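PDB 6H0C: putative diflavin flavoprotein A 3 from Synechocystis sp., which probably transfers electrons from NADH to oxygen, reducing it to water, this chain being its flavodiiron core of metallo-beta-lactamase-like and flavodoxin-like domains. Local coordinates for residues F310-P315 against T323-A328. Sequence-based numbering, arbitrary orientation.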
ATOM      1  N   PHE A 310       2.741  -8.456  20.077  1.00 23.58           N
ATOM      2  CA  PHE A 310       3.517  -7.934  18.955  1.00 22.04           C
ATOM      3  C   PHE A 310       4.073  -9.088  18.131  1.00 23.73           C
ATOM      4  O   PHE A 310       4.290 -10.189  18.646  1.00 26.38           O
ATOM      5  CB  PHE A 310       4.656  -7.022  19.434  1.00 24.35           C
ATOM      6  CG  PHE A 310       5.674  -7.713  20.322  1.00 24.58           C
ATOM      7  CD1 PHE A 310       6.774  -8.343  19.777  1.00 25.90           C
ATOM      8  CD2 PHE A 310       5.526  -7.717  21.704  1.00 26.97           C
ATOM      9  CE1 PHE A 310       7.701  -8.974  20.588  1.00 31.84           C
ATOM     10  CE2 PHE A 310       6.455  -8.343  22.516  1.00 26.72           C
ATOM     11  CZ  PHE A 310       7.540  -8.973  21.960  1.00 28.61           C
ATOM     12  N   ILE A 311       4.308  -8.823  16.852  1.00 23.45           N
ATOM     13  CA  ILE A 311       4.797  -9.820  15.908  1.00 20.80           C
ATOM     14  C   ILE A 311       5.898  -9.212  15.050  1.00 24.90           C
ATOM     15  O   ILE A 311       5.726  -8.116  14.522  1.00 27.83           O
ATOM     16  CB  ILE A 311       3.663 -10.321  14.999  1.00 21.44           C
ATOM     17  CG1 ILE A 311       2.506 -10.889  15.840  1.00 24.00           C
ATOM     18  CG2 ILE A 311       4.184 -11.340  13.998  1.00 24.32           C
ATOM     19  CD1 ILE A 311       1.302 -11.369  15.024  1.00 25.31           C
ATOM     20  N   PHE A 312       7.028  -9.906  14.919  1.00 23.84           N
ATOM     21  CA  PHE A 312       8.128  -9.457  14.055  1.00 24.37           C
ATOM     22  C   PHE A 312       8.212 -10.298  12.783  1.00 26.47           C
ATOM     23  O   PHE A 312       8.147 -11.534  12.840  1.00 26.48           O
ATOM     24  CB  PHE A 312       9.475  -9.524  14.787  1.00 23.35           C
ATOM     25  CG  PHE A 312       9.853  -8.252  15.531  1.00 27.51           C
ATOM     26  CD1 PHE A 312      11.003  -7.546  15.187  1.00 28.20           C
ATOM     27  CD2 PHE A 312       9.085  -7.784  16.591  1.00 26.07           C
ATOM     28  CE1 PHE A 312      11.372  -6.394  15.879  1.00 27.00           C
ATOM     29  CE2 PHE A 312       9.450  -6.630  17.284  1.00 25.37           C
ATOM     30  CZ  PHE A 312      10.592  -5.933  16.923  1.00 24.73           C
ATOM     31  N   GLY A 313       8.363  -9.623  11.643  1.00 22.43           N
ATOM     32  CA  GLY A 313       8.554 -10.284  10.363  1.00 22.14           C
ATOM     33  C   GLY A 313       9.833  -9.771   9.726  1.00 27.60           C
ATOM     34  O   GLY A 313      10.026  -8.559   9.591  1.00 25.43           O
ATOM     35  N   SER A 314      10.720 -10.678   9.329  1.00 26.79           N
ATOM     36  CA  SER A 314      12.019 -10.244   8.822  1.00 26.15           C
ATOM     37  C   SER A 314      12.571 -11.171   7.749  1.00 28.78           C
ATOM     38  O   SER A 314      12.486 -12.390   7.872  1.00 28.49           O
ATOM     39  CB  SER A 314      13.028 -10.133   9.981  1.00 25.96           C
ATOM     40  OG  SER A 314      14.317  -9.764   9.524  1.00 24.96           O
ATOM     41  N   PRO A 315      13.149 -10.587   6.687  1.00 33.27           N
ATOM     42  CA  PRO A 315      13.982 -11.363   5.769  1.00 27.32           C
ATOM     43  C   PRO A 315      15.369 -11.565   6.377  1.00 29.57           C
ATOM     44  O   PRO A 315      15.653 -11.051   7.467  1.00 29.70           O
ATOM     45  CB  PRO A 315      14.051 -10.478   4.530  1.00 26.33           C
ATOM     46  CG  PRO A 315      14.028  -9.082   5.106  1.00 29.64           C
ATOM     47  CD  PRO A 315      13.096  -9.160   6.310  1.00 30.64           C
ATOM     48  N   THR A 323      19.100  -4.010   9.426  1.00 25.05           N
ATOM     49  CA  THR A 323      19.358  -3.100  10.528  1.00 23.39           C
ATOM     50  C   THR A 323      18.092  -2.534  11.181  1.00 26.30           C
ATOM     51  O   THR A 323      18.019  -2.457  12.404  1.00 27.90           O
ATOM     52  CB  THR A 323      20.240  -1.949  10.070  1.00 26.97           C
ATOM     53  OG1 THR A 323      21.518  -2.475   9.703  1.00 30.80           O
ATOM     54  CG2 THR A 323      20.419  -0.946  11.189  1.00 32.15           C
ATOM     55  N   PRO A 324      17.082  -2.151  10.381  1.00 26.70           N
ATOM     56  CA  PRO A 324      15.857  -1.619  11.002  1.00 23.84           C
ATOM     57  C   PRO A 324      15.116  -2.625  11.891  1.00 23.93           C
ATOM     58  O   PRO A 324      14.446  -2.222  12.849  1.00 23.16           O
ATOM     59  CB  PRO A 324      15.001  -1.233   9.797  1.00 25.81           C
ATOM     60  CG  PRO A 324      16.020  -0.967   8.703  1.00 26.65           C
ATOM     61  CD  PRO A 324      17.053  -2.022   8.915  1.00 23.47           C
ATOM     62  N   ILE A 325      15.219  -3.912  11.574  1.00 22.05           N
ATOM     63  CA  ILE A 325      14.645  -4.945  12.433  1.00 22.05           C
ATOM     64  C   ILE A 325      15.442  -5.048  13.735  1.00 26.45           C
ATOM     65  O   ILE A 325      14.859  -5.207  14.808  1.00 27.33           O
ATOM     66  CB  ILE A 325      14.617  -6.326  11.743  1.00 22.70           C
ATOM     67  CG1 ILE A 325      13.516  -6.381  10.672  1.00 23.74           C
ATOM     68  CG2 ILE A 325      14.437  -7.438  12.769  1.00 20.13           C
ATOM     69  CD1 ILE A 325      12.096  -6.315  11.218  1.00 24.32           C
ATOM     70  N   GLN A 326      16.770  -4.948  13.647  1.00 22.60           N
ATOM     71  CA  GLN A 326      17.614  -4.994  14.845  1.00 24.21           C
ATOM     72  C   GLN A 326      17.325  -3.832  15.805  1.00 26.61           C
ATOM     73  O   GLN A 326      17.196  -4.036  17.014  1.00 25.06           O
ATOM     74  CB  GLN A 326      19.098  -5.003  14.465  1.00 21.43           C
ATOM     75  CG  GLN A 326      19.513  -6.223  13.646  1.00 25.07           C
ATOM     76  CD  GLN A 326      20.985  -6.199  13.251  1.00 28.54           C
ATOM     77  OE1 GLN A 326      21.831  -5.697  13.990  1.00 27.80           O
ATOM     78  NE2 GLN A 326      21.293  -6.743  12.075  1.00 29.38           N
ATOM     79  N   THR A 327      17.213  -2.618  15.275  1.00 22.95           N
ATOM     80  CA  THR A 327      16.932  -1.475  16.132  1.00 26.64           C
ATOM     81  C   THR A 327      15.499  -1.537  16.686  1.00 26.92           C
ATOM     82  O   THR A 327      15.289  -1.227  17.859  1.00 26.83           O
ATOM     83  CB  THR A 327      17.160  -0.137  15.400  1.00 24.09           C
ATOM     84  OG1 THR A 327      16.302  -0.063  14.264  1.00 24.52           O
ATOM     85  CG2 THR A 327      18.613  -0.031  14.944  1.00 22.54           C
ATOM     86  N   ALA A 328      14.520  -1.938  15.870  1.00 23.77           N
ATOM     87  CA  ALA A 328      13.145  -2.133  16.376  1.00 22.86           C
ATOM     88  C   ALA A 328      13.120  -3.165  17.515  1.00 25.89           C
ATOM     89  O   ALA A 328      12.378  -3.019  18.489  1.00 25.24           O
ATOM     90  CB  ALA A 328      12.199  -2.567  15.245  1.00 19.29           C
TER
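Strand 310-313, which carries Phe312, and residues 323-328, the first turns of helix 323-335, run nearly antiparallel at 156°, their axes 10.2 Å apart, as expected for a helix lying on a sheet. No hydrogen bond joins them; apolar groups pack by van der Waals contact against each other and against backbone carbonyls. Phe312, long, flat and apolar, can bridge from the strand to the helix backbone and reaches across end-on: its ring edge points into the helix, with CE1 3.8 Å from Ile325 O, which lies in the ring plane. CZ comes equally near Ala328 O, which also accepts a hydrogen bond from Thr332 OG1. The small methyl of Ala328 lets the ring reach the backbone, CB standing 4.0 Å from Phe312 CE1. Ile325 is branched and packs beside it: CG2 approaches Phe312 CD1, while CG1 turns toward the strand end and carries CD1 to within 3.5 Å of Gly313 O. The short side chain of Ser314 accommodates this branch, OG lying 3.7 Å from Ile325 CG1. A chi1 of 178° sets Ser314 OG beside its own carbonyl carbon, from where it donates to Pro315 O at 2.8 Å, on a lone pair in the carbonyl plane, giving the buried hydroxyl a partner in its own segment. These contacts belong to the right-handed beta-alpha-beta crossover from strand 309-313 through helix 323-335 to strand 341-348 of the flavodoxin-like domain. Strand 309-313 is central in the parallel sheet, and helix 353-364 completes the packing: Leu358 touches Phe312, Ser314 and Ile325, and Phe362 meets Phe312 edge-to-face.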